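PDB 1T3Q: quinoline 2-oxidoreductase large subunit from Pseudomonas putida, which carries the molybdenum site, with its pterin cytosine dinucleotide, of a molybdenum hydroxylase that probably oxidises quinoline at carbon 2. Local coordinates for residues 145-150 with 318-323; 163-168 with 358-363. All blocks are in the same frame, centred on the assembly; numbering follows the deposited sequence.

Contact 1 (145-150 with 318-323). With SO4 (sulfate ion), chain K.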
ATOM      1  N   THR B 145     -42.889   5.724 -17.351  1.00 22.75           N
ATOM      2  CA  THR B 145     -42.605   6.762 -16.368  1.00 24.00           C
ATOM      3  C   THR B 145     -43.117   6.551 -14.951  1.00 23.77           C
ATOM      4  O   THR B 145     -42.903   7.398 -14.086  1.00 22.71           O
ATOM      5  CB  THR B 145     -43.143   8.103 -16.874  1.00 25.04           C
ATOM      6  OG1 THR B 145     -44.552   7.984 -17.104  1.00 26.11           O
ATOM      7  CG2 THR B 145     -42.460   8.485 -18.186  1.00 26.58           C
ATOM      8  N   GLY B 146     -43.787   5.431 -14.707  1.00 22.61           N
ATOM      9  CA  GLY B 146     -44.303   5.183 -13.375  1.00 22.85           C
ATOM     10  C   GLY B 146     -45.046   3.870 -13.251  1.00 23.65           C
ATOM     11  O   GLY B 146     -45.261   3.163 -14.238  1.00 21.87           O
ATOM     12  N   ILE B 147     -45.446   3.554 -12.026  1.00 23.19           N
ATOM     13  CA  ILE B 147     -46.164   2.322 -11.732  1.00 23.70           C
ATOM     14  C   ILE B 147     -47.445   2.166 -12.546  1.00 24.32           C
ATOM     15  O   ILE B 147     -47.723   1.089 -13.066  1.00 23.05           O
ATOM     16  CB  ILE B 147     -46.498   2.250 -10.228  1.00 23.02           C
ATOM     17  CG1 ILE B 147     -45.210   2.017  -9.431  1.00 24.69           C
ATOM     18  CG2 ILE B 147     -47.510   1.152  -9.959  1.00 25.53           C
ATOM     19  CD1 ILE B 147     -45.394   2.092  -7.929  1.00 25.54           C
ATOM     20  N   GLU B 148     -48.225   3.236 -12.643  1.00 25.18           N
ATOM     21  CA  GLU B 148     -49.478   3.194 -13.391  1.00 27.14           C
ATOM     22  C   GLU B 148     -49.231   2.799 -14.842  1.00 27.28           C
ATOM     23  O   GLU B 148     -49.853   1.870 -15.360  1.00 27.76           O
ATOM     24  CB  GLU B 148     -50.171   4.556 -13.338  1.00 29.16           C
ATOM     25  N   ALA B 149     -48.314   3.508 -15.490  1.00 26.93           N
ATOM     26  CA  ALA B 149     -47.972   3.244 -16.880  1.00 26.20           C
ATOM     27  C   ALA B 149     -47.371   1.857 -17.055  1.00 26.17           C
ATOM     28  O   ALA B 149     -47.655   1.173 -18.036  1.00 26.52           O
ATOM     29  CB  ALA B 149     -46.993   4.303 -17.389  1.00 26.59           C
ATOM     30  N   ALA B 150     -46.535   1.439 -16.110  1.00 25.04           N
ATOM     31  CA  ALA B 150     -45.906   0.127 -16.204  1.00 25.52           C
ATOM     32  C   ALA B 150     -46.942  -0.997 -16.140  1.00 25.31           C
ATOM     33  O   ALA B 150     -46.805  -2.018 -16.803  1.00 23.04           O
ATOM     34  CB  ALA B 150     -44.880  -0.043 -15.088  1.00 24.39           C
ATOM     35  N   ARG B 318     -51.866  -4.081  -0.710  1.00 23.46           N
ATOM     36  CA  ARG B 318     -51.438  -4.267  -2.091  1.00 22.27           C
ATOM     37  C   ARG B 318     -50.233  -3.338  -2.190  1.00 21.20           C
ATOM     38  O   ARG B 318     -50.376  -2.116  -2.138  1.00 21.28           O
ATOM     39  CB  ARG B 318     -52.546  -3.828  -3.047  1.00 23.81           C
ATOM     40  CG  ARG B 318     -52.165  -3.781  -4.520  1.00 28.37           C
ATOM     41  CD  ARG B 318     -53.361  -3.303  -5.337  1.00 30.23           C
ATOM     42  NE  ARG B 318     -53.013  -2.907  -6.699  1.00 33.19           N
ATOM     43  CZ  ARG B 318     -52.693  -3.754  -7.671  1.00 33.84           C
ATOM     44  NH1 ARG B 318     -52.676  -5.060  -7.442  1.00 35.28           N
ATOM     45  NH2 ARG B 318     -52.389  -3.289  -8.874  1.00 33.76           N
ATOM     46  N   SER B 319     -49.049  -3.923  -2.300  1.00 20.25           N
ATOM     47  CA  SER B 319     -47.817  -3.150  -2.354  1.00 20.51           C
ATOM     48  C   SER B 319     -47.163  -3.204  -3.730  1.00 19.49           C
ATOM     49  O   SER B 319     -46.924  -4.282  -4.267  1.00 19.08           O
ATOM     50  CB  SER B 319     -46.851  -3.684  -1.290  1.00 20.99           C
ATOM     51  OG  SER B 319     -45.690  -2.880  -1.183  1.00 21.40           O
ATOM     52  N   ILE B 320     -46.867  -2.036  -4.292  1.00 19.23           N
ATOM     53  CA  ILE B 320     -46.239  -1.966  -5.607  1.00 18.97           C
ATOM     54  C   ILE B 320     -44.971  -1.124  -5.537  1.00 19.31           C
ATOM     55  O   ILE B 320     -44.971  -0.036  -4.962  1.00 19.79           O
ATOM     56  CB  ILE B 320     -47.183  -1.338  -6.649  1.00 18.63           C
ATOM     57  CG1 ILE B 320     -48.547  -2.030  -6.605  1.00 20.60           C
ATOM     58  CG2 ILE B 320     -46.573  -1.476  -8.042  1.00 18.21           C
ATOM     59  CD1 ILE B 320     -49.624  -1.310  -7.394  1.00 23.21           C
ATOM     60  N   THR B 321     -43.899  -1.634  -6.132  1.00 19.12           N
ATOM     61  CA  THR B 321     -42.609  -0.956  -6.138  1.00 19.45           C
ATOM     62  C   THR B 321     -42.224  -0.449  -7.522  1.00 20.39           C
ATOM     63  O   THR B 321     -42.364  -1.166  -8.518  1.00 19.74           O
ATOM     64  CB  THR B 321     -41.485  -1.913  -5.656  1.00 20.66           C
ATOM     65  OG1 THR B 321     -41.698  -2.258  -4.282  1.00 21.55           O
ATOM     66  CG2 THR B 321     -40.116  -1.264  -5.805  1.00 22.31           C
ATOM     67  N   ASP B 322     -41.754   0.796  -7.580  1.00 20.20           N
ATOM     68  CA  ASP B 322     -41.282   1.381  -8.834  1.00 20.55           C
ATOM     69  C   ASP B 322     -39.827   0.920  -8.840  1.00 20.72           C
ATOM     70  O   ASP B 322     -38.976   1.521  -8.181  1.00 20.36           O
ATOM     71  CB  ASP B 322     -41.357   2.909  -8.780  1.00 20.99           C
ATOM     72  CG  ASP B 322     -40.942   3.558 -10.088  1.00 20.16           C
ATOM     73  OD1 ASP B 322     -39.826   3.262 -10.563  1.00 20.53           O
ATOM     74  OD2 ASP B 322     -41.728   4.361 -10.637  1.00 21.79           O
ATOM     75  N   GLY B 323     -39.545  -0.148  -9.583  1.00 18.36           N
ATOM     76  CA  GLY B 323     -38.207  -0.715  -9.580  1.00 18.16           C
ATOM     77  C   GLY B 323     -37.114  -0.197 -10.489  1.00 16.76           C
ATOM     78  O   GLY B 323     -35.955  -0.580 -10.331  1.00 17.14           O
TER
HETATM   79  S   SO4 K3101     -52.951  -5.738 -11.620  1.00 59.62           S
HETATM   80  O1  SO4 K3101     -53.862  -6.889 -11.455  1.00 60.20           O
HETATM   81  O2  SO4 K3101     -53.721  -4.553 -12.045  1.00 61.12           O
HETATM   82  O3  SO4 K3101     -52.290  -5.451 -10.337  1.00 60.55           O
HETATM   83  O4  SO4 K3101     -51.931  -6.057 -12.637  1.00 59.83           O
HETATM   84  O   HOH W   1     -44.276   5.269  -9.862  1.00 25.27           O

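Contact 2 (163-168 with 358-363). With SO4 (sulfate ion), chain K.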
ATOM      1  N   GLY B 163     -42.952  -8.128 -20.408  1.00 28.47           N
ATOM      2  CA  GLY B 163     -43.843  -7.265 -19.655  1.00 26.95           C
ATOM      3  C   GLY B 163     -43.055  -6.486 -18.620  1.00 26.36           C
ATOM      4  O   GLY B 163     -41.859  -6.714 -18.448  1.00 26.99           O
ATOM      5  N   ASN B 164     -43.719  -5.578 -17.917  1.00 24.69           N
ATOM      6  CA  ASN B 164     -43.038  -4.763 -16.916  1.00 23.95           C
ATOM      7  C   ASN B 164     -43.075  -5.311 -15.496  1.00 23.74           C
ATOM      8  O   ASN B 164     -42.437  -4.753 -14.604  1.00 23.79           O
ATOM      9  CB  ASN B 164     -43.602  -3.343 -16.927  1.00 21.89           C
ATOM     10  CG  ASN B 164     -43.388  -2.645 -18.252  1.00 22.30           C
ATOM     11  OD1 ASN B 164     -42.290  -2.675 -18.810  1.00 23.59           O
ATOM     12  ND2 ASN B 164     -44.433  -2.002 -18.761  1.00 21.89           N
ATOM     13  N   VAL B 165     -43.817  -6.392 -15.271  1.00 21.82           N
ATOM     14  CA  VAL B 165     -43.880  -6.958 -13.932  1.00 21.77           C
ATOM     15  C   VAL B 165     -42.674  -7.855 -13.674  1.00 22.83           C
ATOM     16  O   VAL B 165     -42.617  -8.997 -14.136  1.00 22.77           O
ATOM     17  CB  VAL B 165     -45.181  -7.755 -13.713  1.00 21.46           C
ATOM     18  CG1 VAL B 165     -45.211  -8.317 -12.289  1.00 21.43           C
ATOM     19  CG2 VAL B 165     -46.388  -6.843 -13.945  1.00 22.44           C
ATOM     20  N   VAL B 166     -41.701  -7.323 -12.943  1.00 20.92           N
ATOM     21  CA  VAL B 166     -40.489  -8.063 -12.617  1.00 21.67           C
ATOM     22  C   VAL B 166     -40.778  -9.182 -11.620  1.00 21.11           C
ATOM     23  O   VAL B 166     -40.206 -10.268 -11.711  1.00 22.29           O
ATOM     24  CB  VAL B 166     -39.410  -7.116 -12.033  1.00 20.37           C
ATOM     25  CG1 VAL B 166     -38.243  -7.918 -11.478  1.00 20.66           C
ATOM     26  CG2 VAL B 166     -38.930  -6.166 -13.122  1.00 22.06           C
ATOM     27  N   SER B 167     -41.663  -8.917 -10.669  1.00 21.56           N
ATOM     28  CA  SER B 167     -42.010  -9.930  -9.679  1.00 22.41           C
ATOM     29  C   SER B 167     -43.366  -9.662  -9.066  1.00 22.46           C
ATOM     30  O   SER B 167     -43.753  -8.513  -8.844  1.00 22.25           O
ATOM     31  CB  SER B 167     -40.953 -10.001  -8.575  1.00 22.12           C
ATOM     32  OG  SER B 167     -41.280 -11.009  -7.628  1.00 23.04           O
ATOM     33  N   ARG B 168     -44.082 -10.742  -8.781  1.00 23.78           N
ATOM     34  CA  ARG B 168     -45.413 -10.656  -8.211  1.00 25.69           C
ATOM     35  C   ARG B 168     -45.591 -11.833  -7.266  1.00 26.48           C
ATOM     36  O   ARG B 168     -45.580 -12.988  -7.692  1.00 25.62           O
ATOM     37  CB  ARG B 168     -46.433 -10.724  -9.343  1.00 28.40           C
ATOM     38  CG  ARG B 168     -47.859 -10.504  -8.935  1.00 32.11           C
ATOM     39  CD  ARG B 168     -48.687 -10.270 -10.182  1.00 34.22           C
ATOM     40  NE  ARG B 168     -49.815  -9.400  -9.894  1.00 36.48           N
ATOM     41  CZ  ARG B 168     -50.294  -8.507 -10.747  1.00 38.82           C
ATOM     42  NH1 ARG B 168     -49.745  -8.361 -11.948  1.00 38.67           N
ATOM     43  NH2 ARG B 168     -51.317  -7.753 -10.389  1.00 41.37           N
ATOM     44  N   ILE B 358     -45.867  -6.401  -5.719  1.00 19.81           N
ATOM     45  CA  ILE B 358     -45.633  -6.259  -7.155  1.00 20.20           C
ATOM     46  C   ILE B 358     -44.455  -5.319  -7.410  1.00 21.10           C
ATOM     47  O   ILE B 358     -44.428  -4.196  -6.899  1.00 20.75           O
ATOM     48  CB  ILE B 358     -46.867  -5.660  -7.874  1.00 20.56           C
ATOM     49  CG1 ILE B 358     -48.119  -6.480  -7.552  1.00 19.43           C
ATOM     50  CG2 ILE B 358     -46.629  -5.638  -9.385  1.00 21.94           C
ATOM     51  CD1 ILE B 358     -49.404  -5.812  -7.999  1.00 21.24           C
ATOM     52  N   ALA B 359     -43.488  -5.779  -8.198  1.00 18.85           N
ATOM     53  CA  ALA B 359     -42.323  -4.970  -8.547  1.00 18.39           C
ATOM     54  C   ALA B 359     -42.389  -4.755 -10.053  1.00 19.92           C
ATOM     55  O   ALA B 359     -42.421  -5.720 -10.815  1.00 20.80           O
ATOM     56  CB  ALA B 359     -41.034  -5.703  -8.178  1.00 17.12           C
ATOM     57  N   VAL B 360     -42.425  -3.499 -10.485  1.00 20.39           N
ATOM     58  CA  VAL B 360     -42.491  -3.211 -11.913  1.00 21.15           C
ATOM     59  C   VAL B 360     -41.298  -2.420 -12.411  1.00 21.96           C
ATOM     60  O   VAL B 360     -40.766  -1.550 -11.713  1.00 20.77           O
ATOM     61  CB  VAL B 360     -43.770  -2.431 -12.285  1.00 20.65           C
ATOM     62  CG1 VAL B 360     -44.993  -3.264 -11.952  1.00 22.07           C
ATOM     63  CG2 VAL B 360     -43.809  -1.089 -11.546  1.00 21.66           C
ATOM     64  N   ALA B 361     -40.883  -2.734 -13.631  1.00 20.79           N
ATOM     65  CA  ALA B 361     -39.767  -2.047 -14.252  1.00 21.57           C
ATOM     66  C   ALA B 361     -40.249  -0.726 -14.831  1.00 22.08           C
ATOM     67  O   ALA B 361     -41.342  -0.642 -15.399  1.00 22.70           O
ATOM     68  CB  ALA B 361     -39.164  -2.917 -15.348  1.00 21.76           C
ATOM     69  N   THR B 362     -39.435   0.311 -14.666  1.00 20.11           N
ATOM     70  CA  THR B 362     -39.745   1.635 -15.182  1.00 18.57           C
ATOM     71  C   THR B 362     -38.440   2.157 -15.764  1.00 17.47           C
ATOM     72  O   THR B 362     -37.369   1.637 -15.452  1.00 18.12           O
ATOM     73  CB  THR B 362     -40.210   2.593 -14.063  1.00 19.67           C
ATOM     74  OG1 THR B 362     -39.185   2.694 -13.071  1.00 19.92           O
ATOM     75  CG2 THR B 362     -41.487   2.083 -13.410  1.00 19.10           C
ATOM     76  N   ASN B 363     -38.514   3.171 -16.615  1.00 18.89           N
ATOM     77  CA  ASN B 363     -37.299   3.709 -17.199  1.00 18.75           C
ATOM     78  C   ASN B 363     -36.676   4.766 -16.288  1.00 19.04           C
ATOM     79  O   ASN B 363     -36.680   5.958 -16.584  1.00 18.75           O
ATOM     80  CB  ASN B 363     -37.588   4.264 -18.595  1.00 18.85           C
ATOM     81  CG  ASN B 363     -37.876   3.156 -19.599  1.00 18.56           C
ATOM     82  OD1 ASN B 363     -38.995   3.017 -20.088  1.00 18.91           O
ATOM     83  ND2 ASN B 363     -36.863   2.349 -19.891  1.00 14.73           N
TER
HETATM   84  S   SO4 K3101     -52.951  -5.738 -11.620  1.00 59.62           S
HETATM   85  O1  SO4 K3101     -53.862  -6.889 -11.455  1.00 60.20           O
HETATM   86  O2  SO4 K3101     -53.721  -4.553 -12.045  1.00 61.12           O
HETATM   87  O3  SO4 K3101     -52.290  -5.451 -10.337  1.00 60.55           O
HETATM   88  O4  SO4 K3101     -51.931  -6.057 -12.637  1.00 59.83           O

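Contact 1 (145-150 with 318-323)
Ile147, at the start of helix 147-152, packs its side chain obliquely against Ile320 and Asp322 of strand 312-322. Arg318, earlier on that strand, reaches a sulfate, probably from the crystallisation liquor: NH1 at 2.9 Å and NH2 at 2.6 Å both donate to SO4 O3, which lies at the guanidinium edge, in its plane. At Ile320 the packing is tight, CG2 meeting Ile147 CG2 at 3.4 Å, shorter than usual for two methyls. In both residues the CG2 that meets its counterpart stands anti to the backbone N. An alanine in place of Ile147 would probably open a gap over Ile320 and the CB of Asp322. The fold element here is a helix N-terminus laid on a sheet: Gly146 is the N-cap, and Ala150 N bonds to Gly146 O at 2.8 Å. Thr321 turns its side chain away, and its OG1 bonds to Ser337; its carbonyl carbon lies 4.1 Å from Ile147 CD1. Asp322 sets CB 4.0 Å from Ile147 CG1. Its OD2 accepts from a water at 2.8 Å, and that water accepts from Ile147 N at 3.0 Å, linking carboxylate and helix start; Lys364 also holds OD2, Thr362 and Arg195 OD1.

Contact 2 (163-168 with 358-363)
A classic beta bulge marks the place where strand 165-170 runs antiparallel to strand 352-360, within the sheet of the molybdopterin cofactor-binding domain; the short segments 165-168 and 358-360 make an angle of 169°. Val166 and Ser167 both face Ala359, which shifts the register by one residue between the non-hydrogen-bonded pair Val165-Val360 and the hydrogen-bonded pair Ser167-Ala359. The backbone of Val166 is nearly helical there (phi -71°, psi -38°), as is usual for the first residue of a classic bulge. Its CG2 touches Ala361 CB at 3.9 Å. Ala359 O consequently takes two N-H groups: a weak bond from Val166 N at 2.8 Å, and one from Ser167 N at 3.3 Å that meets a lone pair in the carbonyl plane. The return bond, Ala359 N to Ser167 O, is 2.8 Å. Before the bulge, Asn164 O accepts from Ala361 N at 2.7 Å and also receives a CA-H...O contact from Val360 CA. The Asn164 side chain faces other partners, bonding to Ala157, Ala155 and Ala150.

Val165, Arg168, Ile358 and Val360 share one face of the sheet. Val165 CG1 rests 4.2 Å from Ile358 CG2. Arg168 runs alongside Ile358, so that Ile358 CD1 lies over one face of the guanidinium, 3.6 Å from NH2. The guanidinium gives NH1 to SO4 O4 at 3.2 Å, whereas the modelled approach of NH2 to this sulfate is too close to be trusted; NE forms a salt bridge with Glu356.

Ala361 O is buried by the contact and has no hydrogen-bond partner in the model. The strands are joined chiefly by backbone bonds, while the Arg168 guanidinium, packed face-on against the Ile358 methyl and tied to Glu356, turns its charge to anions at the edge of the contact.

In the fold
The centres of contacts 1 and 2 lie 7 Å apart, on the same side of the chain's centre and about 22 Å from it. Along the chain their segments alternate: 145-150, 163-168, 318-323, 358-363. Helix 147-152 therefore leads into strand 165-170, while strands 312-322 and 352-360 are parallel neighbours in one mixed sheet. A probable backbone hydrogen bond joins the contacts directly, Thr321 N to Ile358 O at 2.7 Å. The helix covers both central strands, through Ile147 and Leu151 on Ile320 and Val360. Arg318 and Arg168 approach the same sulfate, which is consistent with a locally positive patch where the contacts meet; no function is assigned to it.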